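Local atomic coordinates of putative sarcosine dimethylglycine methyltransferase (Galdieria sulphuraria, PDB entry 2O57), a protein that probably transfers methyl groups from S-adenosylmethionine to sarcosine or dimethylglycine. Residues D28-S32 / F264-M268; G139-E143 / S163-V169. All coordinates share one frame; numbering follows the deposited sequence.

Contact 1 (D28-S32 / F264-M268); sequences DDDDS and FQANM
Phe264 is pressed against one turn of the helix that carries Asp28, Asp31 and Ser32, a compact example of an aromatic ring lying against the flank of a helix rather than a row of apolar side chains. The central interaction is a CH-pi contact. Asp31 CB stands 3.5 Å from the centroid of the Phe264 ring and only 8° off its normal, over the middle of one face. The torsion of Phe264 that sets CG anti to the backbone N (chi1 163°) carries the ring across to this site.

Van der Waals contact with polar backbone makes up a second group. Phe264 CE1 comes within 3.3 Å of Asp28 O, and Phe264 CZ lies 3.2 Å from Ser32 N; both approach the ring obliquely. These two backbone atoms already bond to each other, Ser32 N donating to Asp28 O inside the helix.

Looser contacts lie outside the ring. The Asp28 carboxylate, whose position is doubtful, comes near the Asn267 amide without bonding to it, while Asn267 OD1 is held by Arg270. The extended selenomethionine Met268 sets CE 4.1 Å from Ser32 OG and also touches Phe35 and Tyr36 of helix 27-40.

The axes of the two short segments cross at -94°, and no hydrogen bond spans them, so helix 27-40, near the N-terminus, rests on helix 262-280 here through dispersion and ring-to-backbone contact.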
ATOM      1  N   ASP A  28      12.806 -18.213 -23.074  1.00 17.45           N
ATOM      2  CA  ASP A  28      12.856 -16.822 -22.602  0.50 17.61           C
ATOM      3  C   ASP A  28      12.709 -16.794 -21.081  1.00 16.93           C
ATOM      4  O   ASP A  28      13.486 -16.125 -20.410  1.00 17.41           O
ATOM      5  CB  ASP A  28      11.803 -15.950 -23.277  0.50 17.78           C
ATOM      6  CG  ASP A  28      12.138 -15.638 -24.722  0.50 18.85           C
ATOM      7  OD1 ASP A  28      12.987 -14.744 -24.991  0.50 20.11           O
ATOM      8  OD2 ASP A  28      11.527 -16.282 -25.590  0.50 21.37           O
ATOM      9  N   ASP A  29      11.736 -17.530 -20.538  1.00 16.58           N
ATOM     10  CA  ASP A  29      11.516 -17.626 -19.076  1.00 16.47           C
ATOM     11  C   ASP A  29      12.719 -18.315 -18.418  1.00 15.13           C
ATOM     12  O   ASP A  29      13.203 -17.877 -17.364  1.00 13.92           O
ATOM     13  CB  ASP A  29      10.248 -18.446 -18.749  1.00 16.75           C
ATOM     14  CG  ASP A  29       8.941 -17.684 -19.010  1.00 20.84           C
ATOM     15  OD1 ASP A  29       8.953 -16.530 -19.476  1.00 25.24           O
ATOM     16  OD2 ASP A  29       7.870 -18.249 -18.741  1.00 25.76           O
ATOM     17  N   ASP A  30      13.192 -19.407 -19.026  1.00 14.72           N
ATOM     18  CA  ASP A  30      14.353 -20.144 -18.488  1.00 15.76           C
ATOM     19  C   ASP A  30      15.611 -19.290 -18.460  1.00 14.98           C
ATOM     20  O   ASP A  30      16.381 -19.345 -17.492  1.00 14.93           O
ATOM     21  CB  ASP A  30      14.678 -21.401 -19.318  1.00 15.34           C
ATOM     22  CG  ASP A  30      13.628 -22.471 -19.204  1.00 20.30           C
ATOM     23  OD1 ASP A  30      12.957 -22.582 -18.147  1.00 20.18           O
ATOM     24  OD2 ASP A  30      13.491 -23.240 -20.179  1.00 25.57           O
ATOM     25  N   ASP A  31      15.872 -18.551 -19.538  1.00 15.34           N
ATOM     26  CA  ASP A  31      17.102 -17.750 -19.589  1.00 15.79           C
ATOM     27  C   ASP A  31      17.017 -16.501 -18.703  1.00 16.20           C
ATOM     28  O   ASP A  31      18.026 -16.060 -18.151  1.00 16.00           O
ATOM     29  CB  ASP A  31      17.496 -17.413 -21.025  1.00 15.38           C
ATOM     30  CG  ASP A  31      18.089 -18.651 -21.768  1.00 18.89           C
ATOM     31  OD1 ASP A  31      18.399 -19.654 -21.094  1.00 18.82           O
ATOM     32  OD2 ASP A  31      18.185 -18.639 -22.996  1.00 21.50           O
ATOM     33  N   SER A  32      15.812 -15.939 -18.573  1.00 15.06           N
ATOM     34  CA  SER A  32      15.570 -14.906 -17.582  1.00 15.04           C
ATOM     35  C   SER A  32      15.922 -15.443 -16.200  1.00 15.61           C
ATOM     36  O   SER A  32      16.678 -14.794 -15.464  1.00 16.36           O
ATOM     37  CB  SER A  32      14.125 -14.395 -17.658  1.00 14.90           C
ATOM     38  OG  SER A  32      13.899 -13.413 -16.673  1.00 16.20           O
ATOM     39  N   PHE A 264      18.868 -13.335 -26.703  1.00 13.02           N
ATOM     40  CA  PHE A 264      18.024 -13.363 -25.524  1.00 13.52           C
ATOM     41  C   PHE A 264      18.095 -12.018 -24.779  1.00 13.03           C
ATOM     42  O   PHE A 264      17.063 -11.492 -24.323  1.00 13.36           O
ATOM     43  CB  PHE A 264      18.390 -14.500 -24.574  1.00 13.67           C
ATOM     44  CG  PHE A 264      17.820 -14.284 -23.198  1.00 15.57           C
ATOM     45  CD1 PHE A 264      16.469 -14.502 -22.961  1.00 14.47           C
ATOM     46  CD2 PHE A 264      18.613 -13.792 -22.175  1.00 12.51           C
ATOM     47  CE1 PHE A 264      15.913 -14.263 -21.714  1.00 13.76           C
ATOM     48  CE2 PHE A 264      18.069 -13.551 -20.924  1.00 15.05           C
ATOM     49  CZ  PHE A 264      16.713 -13.769 -20.688  1.00 13.83           C
ATOM     50  N   GLN A 265      19.307 -11.491 -24.626  1.00 12.38           N
ATOM     51  CA  GLN A 265      19.524 -10.262 -23.852  1.00 12.94           C
ATOM     52  C   GLN A 265      18.777  -9.108 -24.482  1.00 12.39           C
ATOM     53  O   GLN A 265      18.126  -8.323 -23.793  1.00 12.69           O
ATOM     54  CB  GLN A 265      21.009  -9.914 -23.748  1.00 12.08           C
ATOM     55  CG  GLN A 265      21.776 -10.865 -22.844  1.00 14.35           C
ATOM     56  CD  GLN A 265      23.238 -10.497 -22.723  1.00 15.12           C
ATOM     57  OE1 GLN A 265      23.579  -9.320 -22.564  1.00 14.57           O
ATOM     58  NE2 GLN A 265      24.122 -11.500 -22.813  1.00 11.77           N
ATOM     59  N   ALA A 266      18.852  -9.025 -25.806  1.00 13.38           N
ATOM     60  CA  ALA A 266      18.178  -7.960 -26.535  1.00 13.55           C
ATOM     61  C   ALA A 266      16.664  -8.057 -26.312  1.00 13.63           C
ATOM     62  O   ALA A 266      16.051  -7.044 -26.012  1.00 14.90           O
ATOM     63  CB  ALA A 266      18.574  -7.969 -28.030  1.00 12.94           C
ATOM     64  N   ASN A 267      16.083  -9.268 -26.379  1.00 13.48           N
ATOM     65  CA  ASN A 267      14.649  -9.506 -26.134  1.00 14.23           C
ATOM     66  C   ASN A 267      14.241  -9.176 -24.697  1.00 13.78           C
ATOM     67  O   ASN A 267      13.169  -8.587 -24.474  1.00 12.83           O
ATOM     68  CB  ASN A 267      14.238 -10.978 -26.379  1.00 15.72           C
ATOM     69  CG  ASN A 267      14.299 -11.384 -27.860  1.00 21.33           C
ATOM     70  OD1 ASN A 267      14.121 -10.558 -28.742  1.00 26.32           O
ATOM     71  ND2 ASN A 267      14.532 -12.678 -28.123  1.00 24.83           N
HETATM   72  N   MSE A 268      15.064  -9.593 -23.736  1.00 12.72           N
HETATM   73  CA  MSE A 268      14.790  -9.250 -22.313  1.00 13.03           C
HETATM   74  C   MSE A 268      14.774  -7.732 -22.093  1.00 11.62           C
HETATM   75  O   MSE A 268      13.867  -7.209 -21.462  1.00 12.62           O
HETATM   76  CB  MSE A 268      15.796  -9.891 -21.368  1.00 12.53           C
HETATM   77  CG  MSE A 268      15.316  -9.741 -19.875  1.00 14.57           C
HETATM   78 SE   MSE A 268      16.440 -10.691 -18.654  1.00 15.65          SE
HETATM   79  CE  MSE A 268      15.788  -9.836 -17.041  1.00 16.20           C
TER

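Contact 2 (G139-E143 / S163-V169)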
ATOM      1  N   GLY A 139       3.309 -28.318  -9.170  1.00 20.54           N
ATOM      2  CA  GLY A 139       1.964 -28.240  -9.690  1.00 21.34           C
ATOM      3  C   GLY A 139       1.523 -26.859 -10.125  1.00 21.97           C
ATOM      4  O   GLY A 139       2.333 -25.909 -10.207  1.00 21.95           O
ATOM      5  N   SER A 140       0.219 -26.784 -10.396  1.00 22.08           N
ATOM      6  CA  SER A 140      -0.424 -25.642 -11.027  1.00 21.67           C
ATOM      7  C   SER A 140      -1.366 -24.968 -10.031  1.00 21.19           C
ATOM      8  O   SER A 140      -1.991 -25.667  -9.235  1.00 19.87           O
ATOM      9  CB  SER A 140      -1.228 -26.183 -12.203  1.00 22.63           C
ATOM     10  OG  SER A 140      -2.154 -25.232 -12.677  1.00 22.86           O
ATOM     11  N   PHE A 141      -1.497 -23.628 -10.107  1.00 20.06           N
ATOM     12  CA  PHE A 141      -2.465 -22.884  -9.282  1.00 20.54           C
ATOM     13  C   PHE A 141      -3.899 -23.200  -9.682  1.00 19.74           C
ATOM     14  O   PHE A 141      -4.816 -22.883  -8.925  1.00 18.48           O
ATOM     15  CB  PHE A 141      -2.346 -21.352  -9.427  1.00 21.66           C
ATOM     16  CG  PHE A 141      -0.963 -20.796  -9.275  1.00 22.99           C
ATOM     17  CD1 PHE A 141       0.085 -21.559  -8.753  1.00 23.60           C
ATOM     18  CD2 PHE A 141      -0.724 -19.463  -9.639  1.00 24.31           C
ATOM     19  CE1 PHE A 141       1.358 -21.019  -8.605  1.00 22.58           C
ATOM     20  CE2 PHE A 141       0.540 -18.910  -9.505  1.00 25.67           C
ATOM     21  CZ  PHE A 141       1.598 -19.691  -8.991  1.00 24.13           C
ATOM     22  N   LEU A 142      -4.087 -23.782 -10.876  1.00 17.96           N
ATOM     23  CA  LEU A 142      -5.422 -24.167 -11.351  1.00 18.17           C
ATOM     24  C   LEU A 142      -5.870 -25.483 -10.701  1.00 18.46           C
ATOM     25  O   LEU A 142      -7.049 -25.806 -10.692  1.00 18.32           O
ATOM     26  CB  LEU A 142      -5.443 -24.262 -12.879  1.00 18.06           C
ATOM     27  CG  LEU A 142      -4.974 -23.003 -13.613  1.00 19.09           C
ATOM     28  CD1 LEU A 142      -5.029 -23.155 -15.153  1.00 21.03           C
ATOM     29  CD2 LEU A 142      -5.784 -21.802 -13.169  1.00 17.56           C
ATOM     30  N   GLU A 143      -4.918 -26.216 -10.121  1.00 18.11           N
ATOM     31  CA  GLU A 143      -5.215 -27.472  -9.470  1.00 20.23           C
ATOM     32  C   GLU A 143      -4.273 -27.688  -8.281  1.00 18.37           C
ATOM     33  O   GLU A 143      -3.364 -28.538  -8.308  1.00 18.08           O
ATOM     34  CB  GLU A 143      -5.092 -28.612 -10.487  1.00 19.76           C
ATOM     35  CG  GLU A 143      -6.005 -29.795 -10.206  1.00 24.45           C
ATOM     36  CD  GLU A 143      -5.895 -30.884 -11.271  1.00 25.97           C
ATOM     37  OE1 GLU A 143      -5.449 -32.010 -10.914  1.00 33.82           O
ATOM     38  OE2 GLU A 143      -6.219 -30.610 -12.466  1.00 32.48           O
ATOM     39  N   SER A 163      -0.412 -16.534 -15.008  1.00 25.85           N
ATOM     40  CA  SER A 163      -1.495 -17.476 -14.954  1.00 26.93           C
ATOM     41  C   SER A 163      -2.626 -17.056 -15.865  1.00 26.84           C
ATOM     42  O   SER A 163      -3.140 -15.933 -15.762  1.00 27.47           O
ATOM     43  CB  SER A 163      -2.007 -17.578 -13.527  1.00 27.61           C
ATOM     44  OG  SER A 163      -2.683 -18.790 -13.347  1.00 29.82           O
ATOM     45  N   PRO A 164      -3.006 -17.942 -16.803  1.00 26.65           N
ATOM     46  CA  PRO A 164      -4.305 -17.666 -17.371  1.00 26.11           C
ATOM     47  C   PRO A 164      -5.362 -18.192 -16.387  1.00 24.33           C
ATOM     48  O   PRO A 164      -5.020 -18.717 -15.300  1.00 26.04           O
ATOM     49  CB  PRO A 164      -4.302 -18.449 -18.691  1.00 26.90           C
ATOM     50  CG  PRO A 164      -3.337 -19.608 -18.459  1.00 27.32           C
ATOM     51  CD  PRO A 164      -2.369 -19.155 -17.358  1.00 26.98           C
ATOM     52  N   ASP A 165      -6.617 -18.062 -16.762  1.00 21.40           N
ATOM     53  CA  ASP A 165      -7.709 -18.465 -15.918  1.00 18.48           C
ATOM     54  C   ASP A 165      -7.574 -17.943 -14.494  1.00 16.86           C
ATOM     55  O   ASP A 165      -7.494 -18.704 -13.545  1.00 15.34           O
ATOM     56  CB  ASP A 165      -7.902 -19.976 -15.958  1.00 19.13           C
ATOM     57  CG  ASP A 165      -9.318 -20.368 -15.663  1.00 20.12           C
ATOM     58  OD1 ASP A 165      -9.666 -21.538 -15.914  1.00 20.93           O
ATOM     59  OD2 ASP A 165     -10.081 -19.491 -15.174  1.00 18.94           O
ATOM     60  N   LYS A 166      -7.551 -16.623 -14.372  1.00 15.37           N
ATOM     61  CA  LYS A 166      -7.506 -15.941 -13.067  1.00 15.60           C
ATOM     62  C   LYS A 166      -8.676 -16.314 -12.167  1.00 14.27           C
ATOM     63  O   LYS A 166      -8.491 -16.406 -10.956  1.00 15.31           O
ATOM     64  CB  LYS A 166      -7.420 -14.415 -13.230  1.00 15.37           C
ATOM     65  CG  LYS A 166      -6.243 -13.877 -14.076  1.00 17.40           C
ATOM     66  CD  LYS A 166      -4.956 -13.717 -13.296  1.00 18.24           C
ATOM     67  CE  LYS A 166      -3.938 -12.839 -14.062  1.00 17.98           C
ATOM     68  NZ  LYS A 166      -3.464 -13.506 -15.302  1.00 20.18           N
ATOM     69  N   LEU A 167      -9.875 -16.519 -12.730  1.00 13.97           N
ATOM     70  CA  LEU A 167     -11.006 -16.952 -11.903  1.00 13.23           C
ATOM     71  C   LEU A 167     -10.683 -18.298 -11.230  1.00 12.74           C
ATOM     72  O   LEU A 167     -10.906 -18.471 -10.055  1.00 13.65           O
ATOM     73  CB  LEU A 167     -12.335 -17.044 -12.677  1.00 13.29           C
ATOM     74  CG  LEU A 167     -13.558 -17.544 -11.864  1.00 13.43           C
ATOM     75  CD1 LEU A 167     -13.822 -16.692 -10.591  1.00 14.25           C
ATOM     76  CD2 LEU A 167     -14.867 -17.759 -12.704  1.00 13.52           C
ATOM     77  N   LYS A 168     -10.210 -19.269 -11.995  1.00 12.26           N
ATOM     78  CA  LYS A 168      -9.852 -20.563 -11.409  1.00 12.90           C
ATOM     79  C   LYS A 168      -8.764 -20.472 -10.314  1.00 12.35           C
ATOM     80  O   LYS A 168      -8.881 -21.142  -9.285  1.00 12.63           O
ATOM     81  CB  LYS A 168      -9.472 -21.561 -12.516  1.00 13.60           C
ATOM     82  CG  LYS A 168      -9.225 -22.987 -12.035  1.00 15.39           C
ATOM     83  CD  LYS A 168     -10.422 -23.565 -11.270  1.00 18.01           C
ATOM     84  CE  LYS A 168     -10.145 -25.045 -10.967  1.00 21.10           C
ATOM     85  NZ  LYS A 168     -11.218 -25.608 -10.131  1.00 24.86           N
ATOM     86  N   VAL A 169      -7.754 -19.612 -10.523  1.00 12.07           N
ATOM     87  CA  VAL A 169      -6.727 -19.289  -9.499  1.00 11.97           C
ATOM     88  C   VAL A 169      -7.390 -18.852  -8.196  1.00 12.22           C
ATOM     89  O   VAL A 169      -7.154 -19.433  -7.141  1.00 11.75           O
ATOM     90  CB  VAL A 169      -5.753 -18.175  -9.979  1.00 12.63           C
ATOM     91  CG1 VAL A 169      -4.715 -17.823  -8.887  1.00 11.96           C
ATOM     92  CG2 VAL A 169      -5.047 -18.612 -11.277  1.00 12.22           C
TER
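Leu142 reaches from a turn to the start of a helix, and its path illustrates how one branched side chain can join a loop to a helical N-terminus. Its CB lies 4.1 Å from Lys168 CG, where the two side chains pass at a slant. Leu142 CG is anti to its carbonyl carbon (chi1 -55°), and with CD1 extended (chi2 -180°) the CD2 branch is turned to the first helical turn. Leu142 CD2 does most of the touching, and sits 3.6 Å from Asp165 O. The same methyl is 3.8 Å from Lys168 CB. It lies equally close to Val169 CG2, and it also meets Pro164 O and Asp165 CB.

The helix it meets is capped by Asp165. This residue, at the N-cap of helix 166-176, accepts from Lys168 N through OD2, which is approached from well above the carboxylate plane, and Asp165 O takes the bond from Val169 N. On the other side, Ser140 to Glu143 form a type I beta turn, and Ser140 OG accepts from Leu142 N in an ST turn. Both pieces belong to the Rossmann-type methyltransferase domain, the turn following strand 134-138 and the helix following strand 151-157.

Next to Leu142, Phe141 packs its CB 4.3 Å from Val169 CG2, and its ring is met obliquely by Ser163 OG, which itself bonds to Pro164 O. The Phe141 side chain also touches Ala159. Lys168 bends at chi2 (56°) and then runs out extended, passing CE 3.2 Å from Leu142 O before NZ makes a long, weak ion pair with Glu172.

Overall arrangement
The centres of the two contacts are 24 Å apart and their nearest atoms about 9 Å apart, without touching. Along the chain they are nested: residues 139-143 and 163-169 both fall between the segments of contact 1, which joins residues 232 positions apart. Contact 2 is local in sequence and lies within the Rossmann-type domain, where it ties a loop and a helix that follow consecutive strands, 134-138 and 151-157, which the order of the mixed sheet separates by two others. Contact 1 instead joins helices early and late in the chain, setting helix 27-40, near the N-terminus, against helix 262-280.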